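PDB 1T0F: transposon Tn7 transposition protein TnsA from Escherichia coli, which forms the Tn7 transposase together with TnsB and, as a metal-dependent endonuclease, breaks the 5' DNA strands in transposition. Local coordinates for residues S9-V14 against I33-V38; L73-S78 against N247-F252; E193-L198 against V265-E270. One frame throughout, in Å; residues are numbered along the deposited sequence.

Contact 1: residues S9-V14 against I33-V38; sequences SSFSEV and IPWLTV
The lead-in to the first helix of the chain, helix 13-21, packs here on the long loop that follows it, through one buried phenylalanine set against a tryptophan and a leucine: Phe11 meets Trp35 and Leu36 across a gap of more than twenty residues. The ring of Phe11 makes the contact with the side running from CD1 through CE1 to CZ. Trp35 NE1 lies at the edge of that ring, in its plane, 3.8 Å from CE1, while Trp35 CE2 is at 4.2 Å from the same carbon. The Phe11 ring and the five-membered indole ring have centroids 5.8 Å apart and planes at 71°, an oblique pair that fits neither a stack nor a T-shape. Trp35 reaches this place because its CG is anti to the backbone N (chi1 176°), which carries the indole alongside Phe11, the two side chains passing in opposite directions. Leu36 contributes a single branch: CD2 lies 3.9 Å from Phe11 CE1 and 4.1 Å from Phe11 CZ. Over the centre of one Phe11 face stands the carbonyl O of Ser9, 4.1 Å above the plane. No hydrogen bond joins the two segments; what they share is apolar and aromatic contact. Ser12, the residue after Phe11, is the N-cap of helix 13-21, and its side chain caps a backbone N of the helix. The Leu36 side chain is about 6 Å from that of the magnesium ligand Asp117 and about 7 Å from that of the catalytic Glu66, placing the contact beside the active site. Phe11 also forms a cation-pi pair with Arg19 of helix 13-21; Trp35 leans on Arg19 and Ile20 of the same helix and on Pro87 of strand 79-87, while Leu36 rests on Gln85 of that strand.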
loop_
_atom_site.group_PDB
_atom_site.type_symbol
_atom_site.label_atom_id
_atom_site.label_comp_id
_atom_site.label_asym_id
_atom_site.label_seq_id
_atom_site.Cartn_x
_atom_site.Cartn_y
_atom_site.Cartn_z
ATOM N N SER A 9 8.882 -3.949 15.581
ATOM C CA SER A 9 8.116 -2.802 15.111
ATOM C C SER A 9 7.908 -1.727 16.172
ATOM O O SER A 9 7.446 -0.629 15.863
ATOM C CB SER A 9 6.756 -3.268 14.582
ATOM O OG SER A 9 6.024 -3.951 15.582
ATOM N N SER A 10 8.246 -2.038 17.419
ATOM C CA SER A 10 8.089 -1.071 18.502
ATOM C C SER A 10 9.348 -0.219 18.640
ATOM O O SER A 10 10.462 -0.702 18.438
ATOM C CB SER A 10 7.802 -1.788 19.822
ATOM O OG SER A 10 8.907 -2.576 20.224
ATOM N N PHE A 11 9.162 1.050 18.987
ATOM C CA PHE A 11 10.278 1.976 19.140
ATOM C C PHE A 11 10.388 2.487 20.567
ATOM O O PHE A 11 9.400 2.539 21.304
ATOM C CB PHE A 11 10.108 3.185 18.209
ATOM C CG PHE A 11 10.132 2.844 16.744
ATOM C CD1 PHE A 11 9.378 3.585 15.839
ATOM C CD2 PHE A 11 10.914 1.796 16.265
ATOM C CE1 PHE A 11 9.401 3.288 14.475
ATOM C CE2 PHE A 11 10.945 1.489 14.903
ATOM C CZ PHE A 11 10.185 2.237 14.008
ATOM N N SER A 12 11.603 2.871 20.939
ATOM C CA SER A 12 11.879 3.417 22.261
ATOM C C SER A 12 11.764 4.933 22.131
ATOM O O SER A 12 11.628 5.452 21.021
ATOM C CB SER A 12 13.296 3.044 22.695
ATOM O OG SER A 12 14.244 3.554 21.777
ATOM N N GLU A 13 11.815 5.645 23.252
ATOM C CA GLU A 13 11.714 7.098 23.206
ATOM C C GLU A 13 12.834 7.713 22.370
ATOM O O GLU A 13 12.606 8.659 21.615
ATOM C CB GLU A 13 11.734 7.676 24.623
ATOM C CG GLU A 13 10.467 7.384 25.410
ATOM C CD GLU A 13 9.308 8.287 25.016
ATOM O OE1 GLU A 13 9.191 8.637 23.821
ATOM O OE2 GLU A 13 8.504 8.640 25.906
ATOM N N VAL A 14 14.043 7.175 22.493
ATOM C CA VAL A 14 15.167 7.702 21.725
ATOM C C VAL A 14 15.026 7.362 20.244
ATOM O O VAL A 14 15.385 8.168 19.386
ATOM C CB VAL A 14 16.525 7.163 22.237
ATOM C CG1 VAL A 14 16.770 7.648 23.659
ATOM C CG2 VAL A 14 16.547 5.643 22.175
ATOM N N ILE A 33 10.031 10.475 3.194
ATOM C CA ILE A 33 10.670 9.342 3.856
ATOM C C ILE A 33 9.581 8.743 4.753
ATOM O O ILE A 33 9.031 9.432 5.596
ATOM C CB ILE A 33 11.861 9.783 4.737
ATOM C CG1 ILE A 33 12.927 10.463 3.875
ATOM C CG2 ILE A 33 12.468 8.569 5.420
ATOM C CD1 ILE A 33 14.176 10.869 4.649
ATOM N N PRO A 34 9.247 7.456 4.568
ATOM C CA PRO A 34 8.205 6.829 5.394
ATOM C C PRO A 34 8.602 6.687 6.864
ATOM O O PRO A 34 9.781 6.553 7.185
ATOM C CB PRO A 34 8.003 5.477 4.720
ATOM C CG PRO A 34 9.383 5.157 4.224
ATOM C CD PRO A 34 9.845 6.479 3.642
ATOM N N TRP A 35 7.613 6.716 7.751
ATOM C CA TRP A 35 7.884 6.578 9.179
ATOM C C TRP A 35 8.397 5.166 9.466
ATOM O O TRP A 35 9.361 4.990 10.208
ATOM C CB TRP A 35 6.619 6.870 9.991
ATOM C CG TRP A 35 6.799 6.657 11.471
ATOM C CD1 TRP A 35 6.302 5.625 12.219
ATOM C CD2 TRP A 35 7.547 7.483 12.372
ATOM N NE1 TRP A 35 6.694 5.759 13.535
ATOM C CE2 TRP A 35 7.460 6.889 13.655
ATOM C CE3 TRP A 35 8.285 8.666 12.221
ATOM C CZ2 TRP A 35 8.084 7.441 14.781
ATOM C CZ3 TRP A 35 8.905 9.216 13.348
ATOM C CH2 TRP A 35 8.799 8.601 14.608
ATOM N N LEU A 36 7.757 4.167 8.866
ATOM C CA LEU A 36 8.157 2.773 9.039
ATOM C C LEU A 36 8.845 2.265 7.778
ATOM O O LEU A 36 8.498 2.673 6.670
ATOM C CB LEU A 36 6.936 1.890 9.308
ATOM C CG LEU A 36 5.998 2.235 10.467
ATOM C CD1 LEU A 36 4.811 1.271 10.446
ATOM C CD2 LEU A 36 6.746 2.150 11.796
ATOM N N THR A 37 9.808 1.364 7.949
ATOM C CA THR A 37 10.531 0.777 6.831
ATOM C C THR A 37 10.318 -0.732 6.881
ATOM O O THR A 37 9.761 -1.247 7.851
ATOM C CB THR A 37 12.042 1.065 6.927
ATOM O OG1 THR A 37 12.603 0.319 8.017
ATOM C CG2 THR A 37 12.279 2.541 7.164
ATOM N N VAL A 38 10.752 -1.443 5.844
ATOM C CA VAL A 38 10.591 -2.893 5.810
ATOM C C VAL A 38 11.297 -3.560 6.998
ATOM O O VAL A 38 11.063 -4.734 7.296
ATOM C CB VAL A 38 11.142 -3.497 4.497
ATOM C CG1 VAL A 38 10.339 -2.973 3.307
ATOM C CG2 VAL A 38 12.623 -3.163 4.346
#

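Contact 2: residues L73-S78 against N247-F252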
loop_
_atom_site.group_PDB
_atom_site.type_symbol
_atom_site.label_atom_id
_atom_site.label_comp_id
_atom_site.label_asym_id
_atom_site.label_seq_id
_atom_site.Cartn_x
_atom_site.Cartn_y
_atom_site.Cartn_z
ATOM N N LEU A 73 -2.836 1.588 -6.622
ATOM C CA LEU A 73 -2.713 3.049 -6.626
ATOM C C LEU A 73 -1.793 3.540 -7.740
ATOM O O LEU A 73 -2.103 4.517 -8.425
ATOM C CB LEU A 73 -2.167 3.548 -5.282
ATOM C CG LEU A 73 -3.065 3.399 -4.051
ATOM C CD1 LEU A 73 -2.254 3.715 -2.796
ATOM C CD2 LEU A 73 -4.271 4.333 -4.170
ATOM N N GLU A 74 -0.662 2.860 -7.907
ATOM C CA GLU A 74 0.336 3.207 -8.927
ATOM C C GLU A 74 -0.233 3.040 -10.338
ATOM O O GLU A 74 0.249 3.649 -11.290
ATOM C CB GLU A 74 1.575 2.322 -8.736
ATOM C CG GLU A 74 2.724 2.538 -9.716
ATOM C CD GLU A 74 3.535 3.808 -9.458
ATOM O OE1 GLU A 74 3.575 4.296 -8.304
ATOM O OE2 GLU A 74 4.158 4.304 -10.418
ATOM N N TRP A 75 -1.266 2.216 -10.465
ATOM C CA TRP A 75 -1.910 1.991 -11.759
ATOM C C TRP A 75 -2.798 3.177 -12.172
ATOM O O TRP A 75 -2.922 3.477 -13.359
ATOM C CB TRP A 75 -2.767 0.726 -11.693
ATOM C CG TRP A 75 -3.557 0.462 -12.944
ATOM C CD1 TRP A 75 -3.119 -0.164 -14.077
ATOM C CD2 TRP A 75 -4.914 0.845 -13.194
ATOM N NE1 TRP A 75 -4.123 -0.197 -15.019
ATOM C CE2 TRP A 75 -5.235 0.418 -14.503
ATOM C CE3 TRP A 75 -5.888 1.512 -12.441
ATOM C CZ2 TRP A 75 -6.492 0.635 -15.075
ATOM C CZ3 TRP A 75 -7.142 1.728 -13.010
ATOM C CH2 TRP A 75 -7.431 1.289 -14.316
ATOM N N GLU A 76 -3.420 3.838 -11.196
ATOM C CA GLU A 76 -4.317 4.972 -11.462
ATOM C C GLU A 76 -3.614 6.187 -12.060
ATOM O O GLU A 76 -2.688 6.731 -11.464
ATOM C CB GLU A 76 -5.024 5.397 -10.172
ATOM C CG GLU A 76 -5.963 4.349 -9.586
ATOM C CD GLU A 76 -7.206 4.120 -10.436
ATOM O OE1 GLU A 76 -7.519 4.980 -11.289
ATOM O OE2 GLU A 76 -7.879 3.086 -10.233
ATOM N N SER A 77 -4.074 6.640 -13.224
ATOM C CA SER A 77 -3.435 7.785 -13.869
ATOM C C SER A 77 -3.478 9.088 -13.065
ATOM O O SER A 77 -2.540 9.877 -13.121
ATOM C CB SER A 77 -4.044 8.027 -15.257
ATOM O OG SER A 77 -5.382 8.473 -15.165
ATOM N N SER A 78 -4.546 9.302 -12.306
ATOM C CA SER A 78 -4.700 10.533 -11.529
ATOM C C SER A 78 -3.855 10.658 -10.256
ATOM O O SER A 78 -3.692 11.757 -9.730
ATOM C CB SER A 78 -6.167 10.729 -11.154
ATOM O OG SER A 78 -6.588 9.711 -10.263
ATOM N N ASN A 247 -1.036 -3.356 -17.039
ATOM C CA ASN A 247 -2.458 -3.275 -16.729
ATOM C C ASN A 247 -2.779 -4.424 -15.777
ATOM O O ASN A 247 -3.135 -5.525 -16.209
ATOM C CB ASN A 247 -3.304 -3.395 -18.004
ATOM C CG ASN A 247 -4.782 -3.185 -17.735
ATOM O OD1 ASN A 247 -5.182 -2.952 -16.597
ATOM N ND2 ASN A 247 -5.601 -3.267 -18.782
ATOM N N ILE A 248 -2.644 -4.155 -14.481
ATOM C CA ILE A 248 -2.877 -5.153 -13.442
ATOM C C ILE A 248 -4.312 -5.654 -13.370
ATOM O O ILE A 248 -4.584 -6.678 -12.740
ATOM C CB ILE A 248 -2.489 -4.603 -12.047
ATOM C CG1 ILE A 248 -3.372 -3.405 -11.686
ATOM C CG2 ILE A 248 -1.041 -4.168 -12.054
ATOM C CD1 ILE A 248 -3.284 -2.997 -10.219
ATOM N N TYR A 249 -5.228 -4.935 -14.006
ATOM C CA TYR A 249 -6.628 -5.336 -13.999
ATOM C C TYR A 249 -6.914 -6.361 -15.087
ATOM O O TYR A 249 -8.038 -6.821 -15.252
ATOM C CB TYR A 249 -7.520 -4.104 -14.136
ATOM C CG TYR A 249 -7.616 -3.347 -12.829
ATOM C CD1 TYR A 249 -8.419 -3.817 -11.790
ATOM C CD2 TYR A 249 -6.848 -2.207 -12.602
ATOM C CE1 TYR A 249 -8.452 -3.167 -10.549
ATOM C CE2 TYR A 249 -6.871 -1.557 -11.373
ATOM C CZ TYR A 249 -7.673 -2.040 -10.354
ATOM O OH TYR A 249 -7.698 -1.387 -9.141
ATOM N N LYS A 250 -5.867 -6.723 -15.819
ATOM C CA LYS A 250 -5.966 -7.724 -16.869
ATOM C C LYS A 250 -4.867 -8.728 -16.562
ATOM O O LYS A 250 -3.791 -8.345 -16.109
ATOM C CB LYS A 250 -5.727 -7.081 -18.234
ATOM C CG LYS A 250 -5.839 -8.037 -19.411
ATOM C CD LYS A 250 -5.647 -7.297 -20.727
ATOM C CE LYS A 250 -6.701 -6.214 -20.911
ATOM N NZ LYS A 250 -6.549 -5.498 -22.212
ATOM N N SER A 251 -5.137 -10.011 -16.781
ATOM C CA SER A 251 -4.128 -11.029 -16.534
ATOM C C SER A 251 -2.869 -10.580 -17.267
ATOM O O SER A 251 -2.941 -10.128 -18.413
ATOM C CB SER A 251 -4.593 -12.380 -17.079
ATOM O OG SER A 251 -3.655 -13.399 -16.774
ATOM N N PHE A 252 -1.719 -10.688 -16.610
ATOM C CA PHE A 252 -0.469 -10.273 -17.235
ATOM C C PHE A 252 -0.268 -10.980 -18.574
ATOM O O PHE A 252 0.124 -10.356 -19.552
ATOM C CB PHE A 252 0.714 -10.560 -16.297
ATOM C CG PHE A 252 2.056 -10.177 -16.868
ATOM C CD1 PHE A 252 2.725 -11.030 -17.747
ATOM C CD2 PHE A 252 2.641 -8.952 -16.545
ATOM C CE1 PHE A 252 3.958 -10.670 -18.301
ATOM C CE2 PHE A 252 3.871 -8.577 -17.093
ATOM C CZ PHE A 252 4.532 -9.442 -17.976
#
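Trp75 presents one indole face to Tyr249 in an edge-to-face pair: the ring centroid of Tyr249 is 4.6 Å from that of the indole six-membered ring, and the planes stand at 68°. The CD2-CE2 side of the tyrosine does the touching, with CE2 3.4 Å from Trp75 CE3 and CD2 3.6 Å from Trp75 CE2. Ile248 adds CG1, 4.0 Å from Trp75 CD1. At the indole nitrogen, NE1 gives a weak, bent hydrogen bond to Asn247 OD1 (3.3 Å, 123° at the hydrogen). That oxygen also accepts from Tyr249 N at 3.3 Å, the donor standing above the carbonyl plane; this is an Asx turn, laid over a type I beta turn from Asn247 to Lys250. Trp75 follows Leu73 and Glu74 of helix 64-75, so the contact joins this helix of the nuclease fold to the C-terminal part of the chain. Glu76, probably an active-site residue, comes next, its OE2 at the indole edge and in its plane. Farther out, Asn178 ND2 binds the carbonyl oxygens of Ile248 and Lys250, Ile248 and Tyr249 pack on Val175 of helix 173-183, and a neighbouring protein chain packs on Tyr249 and Glu76.

Contact 3: residues E193-L198 against V265-E270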
loop_
_atom_site.group_PDB
_atom_site.type_symbol
_atom_site.label_atom_id
_atom_site.label_comp_id
_atom_site.label_asym_id
_atom_site.label_seq_id
_atom_site.Cartn_x
_atom_site.Cartn_y
_atom_site.Cartn_z
ATOM N N GLU A 193 23.118 -5.788 -14.462
ATOM C CA GLU A 193 22.959 -6.419 -15.762
ATOM C C GLU A 193 21.475 -6.478 -16.123
ATOM O O GLU A 193 21.092 -6.221 -17.264
ATOM C CB GLU A 193 23.544 -7.836 -15.732
ATOM C CG GLU A 193 24.993 -7.932 -15.243
ATOM C CD GLU A 193 25.139 -7.776 -13.730
ATOM O OE1 GLU A 193 24.916 -6.664 -13.209
ATOM O OE2 GLU A 193 25.478 -8.774 -13.057
ATOM N N LEU A 194 20.640 -6.815 -15.144
ATOM C CA LEU A 194 19.202 -6.897 -15.380
ATOM C C LEU A 194 18.629 -5.503 -15.587
ATOM O O LEU A 194 17.777 -5.299 -16.449
ATOM C CB LEU A 194 18.499 -7.581 -14.202
ATOM C CG LEU A 194 16.983 -7.767 -14.353
ATOM C CD1 LEU A 194 16.667 -8.430 -15.684
ATOM C CD2 LEU A 194 16.456 -8.604 -13.199
ATOM N N LEU A 195 19.103 -4.544 -14.797
ATOM C CA LEU A 195 18.642 -3.168 -14.912
ATOM C C LEU A 195 19.008 -2.614 -16.295
ATOM O O LEU A 195 18.301 -1.775 -16.848
ATOM C CB LEU A 195 19.286 -2.301 -13.826
ATOM C CG LEU A 195 18.643 -0.935 -13.578
ATOM C CD1 LEU A 195 17.300 -1.140 -12.887
ATOM C CD2 LEU A 195 19.550 -0.071 -12.703
ATOM N N ALA A 196 20.119 -3.094 -16.844
ATOM C CA ALA A 196 20.588 -2.653 -18.155
ATOM C C ALA A 196 19.677 -3.126 -19.289
ATOM O O ALA A 196 19.783 -2.654 -20.419
ATOM C CB ALA A 196 22.014 -3.153 -18.387
ATOM N N GLN A 197 18.781 -4.057 -18.981
ATOM C CA GLN A 197 17.862 -4.597 -19.978
ATOM C C GLN A 197 16.630 -3.728 -20.217
ATOM O O GLN A 197 15.927 -3.905 -21.213
ATOM C CB GLN A 197 17.419 -6.000 -19.565
ATOM C CG GLN A 197 18.495 -7.062 -19.700
ATOM C CD GLN A 197 18.816 -7.379 -21.149
ATOM O OE1 GLN A 197 19.390 -6.560 -21.867
ATOM N NE2 GLN A 197 18.429 -8.570 -21.591
ATOM N N LEU A 198 16.363 -2.795 -19.307
ATOM C CA LEU A 198 15.198 -1.929 -19.441
ATOM C C LEU A 198 15.176 -1.190 -20.769
ATOM O O LEU A 198 14.149 -1.149 -21.443
ATOM C CB LEU A 198 15.144 -0.921 -18.286
ATOM C CG LEU A 198 14.758 -1.487 -16.916
ATOM C CD1 LEU A 198 15.005 -0.437 -15.838
ATOM C CD2 LEU A 198 13.292 -1.910 -16.928
ATOM N N VAL A 265 15.831 4.179 -16.093
ATOM C CA VAL A 265 16.533 4.490 -14.859
ATOM C C VAL A 265 18.042 4.413 -14.980
ATOM O O VAL A 265 18.584 3.651 -15.779
ATOM C CB VAL A 265 16.093 3.563 -13.707
ATOM C CG1 VAL A 265 14.594 3.677 -13.493
ATOM C CG2 VAL A 265 16.489 2.130 -14.011
ATOM N N VAL A 266 18.710 5.222 -14.170
ATOM C CA VAL A 266 20.157 5.262 -14.140
ATOM C C VAL A 266 20.617 4.669 -12.819
ATOM O O VAL A 266 20.139 5.050 -11.748
ATOM C CB VAL A 266 20.681 6.705 -14.248
ATOM C CG1 VAL A 266 22.194 6.714 -14.127
ATOM C CG2 VAL A 266 20.246 7.314 -15.572
ATOM N N ASN A 267 21.539 3.722 -12.910
ATOM C CA ASN A 267 22.090 3.063 -11.739
ATOM C C ASN A 267 23.092 4.045 -11.135
ATOM O O ASN A 267 24.212 4.182 -11.625
ATOM C CB ASN A 267 22.774 1.760 -12.177
ATOM C CG ASN A 267 23.081 0.839 -11.018
ATOM O OD1 ASN A 267 23.229 -0.373 -11.196
ATOM N ND2 ASN A 267 23.188 1.404 -9.828
ATOM N N MET A 268 22.676 4.735 -10.078
ATOM C CA MET A 268 23.522 5.726 -9.424
ATOM C C MET A 268 24.825 5.164 -8.847
ATOM O O MET A 268 25.487 5.816 -8.041
ATOM C CB MET A 268 22.726 6.437 -8.325
ATOM C CG MET A 268 23.427 7.647 -7.729
ATOM S SD MET A 268 22.422 8.522 -6.517
ATOM C CE MET A 268 21.996 10.003 -7.420
ATOM N N GLU A 269 25.196 3.957 -9.266
ATOM C CA GLU A 269 26.424 3.325 -8.791
ATOM C C GLU A 269 27.628 4.103 -9.308
ATOM O O GLU A 269 28.572 4.379 -8.568
ATOM C CB GLU A 269 26.511 1.874 -9.281
ATOM C CG GLU A 269 26.687 1.726 -10.790
ATOM C CD GLU A 269 26.822 0.279 -11.232
ATOM O OE1 GLU A 269 27.736 -0.415 -10.735
ATOM O OE2 GLU A 269 26.015 -0.162 -12.081
ATOM N N GLU A 270 27.580 4.454 -10.588
ATOM C CA GLU A 270 28.656 5.194 -11.227
ATOM C C GLU A 270 28.601 6.679 -10.889
ATOM O O GLU A 270 29.327 7.147 -10.009
ATOM C CB GLU A 270 28.583 4.993 -12.741
ATOM C CG GLU A 270 27.182 5.130 -13.309
ATOM C CD GLU A 270 27.103 4.734 -14.768
ATOM O OE1 GLU A 270 27.407 3.562 -15.086
ATOM O OE2 GLU A 270 26.736 5.595 -15.594
#
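The type I beta turn from Leu195 to Leu198, closed by a hydrogen bond from Leu198 N to Leu195 O, faces the irregular loop 265-270, with the nearest alpha carbons, those of Leu195 and Asn267, 7.8 Å apart. Leu195 and Leu198, the first and last residues of the turn, both point their CB atoms at the loop. They converge on one methyl group of Val265: CG2 lies 3.6 Å from Leu195 CD1 and 3.5 Å from Leu198 CD1, the latter tighter than a usual carbon-carbon contact. Val265 CG2 lies between the backbone N and the carbonyl carbon of its own residue, with CG1 anti to that carbon (chi1 -58°), and this rotation turns CG2 toward the leucines. Leu195 crosses Val265 at about a right angle, whereas Leu198 approaches it at a slant. The two branches of Leu195 divide the work: CD1 serves the valine, and CD2 lies 3.7 Å from Asn267 CB, so the asparagine meets the leucine with the aliphatic root of its side chain. Asn267 also touches Ala192 of helix 192-195. Leu195 and Leu198 both touch Phe243, and Leu198 reaches Leu238, which ties the contact to helix 230-240. Gln197 NE2 is hydrogen-bonded to Glu234 of that helix. No hydrogen bond spans the two segments; the loop near the C-terminal end of the modelled chain meets the turn through methyl and methylene carbons, an apolar contact without the directional constraint of a polar bond, and since Leu195, Val265 and Asn267 also touch crystal neighbours, the lattice may help to hold the loop here.

Overall arrangement
The three contacts do not touch one another: contact 1 lies about 30 Å, centre to centre, from both contact 2 and contact 3, which are themselves about 24 Å apart. Contact 1 closes before the others open. Contacts 2 and 3 interlace along the sequence, since 193-198 falls between the segments of contact 2 and 265-270 follows both. Contacts 1 and 2 lie on opposite sides of the chain's centre, yet residues of each pack on strand 79-87 of the mixed sheet of the nuclease fold. Contact 1 thus borders the metal-binding active site, contact 2 joins the nuclease fold to the C-terminal part beside helix 173-183, and contact 3 lies within that part, away from the metal site.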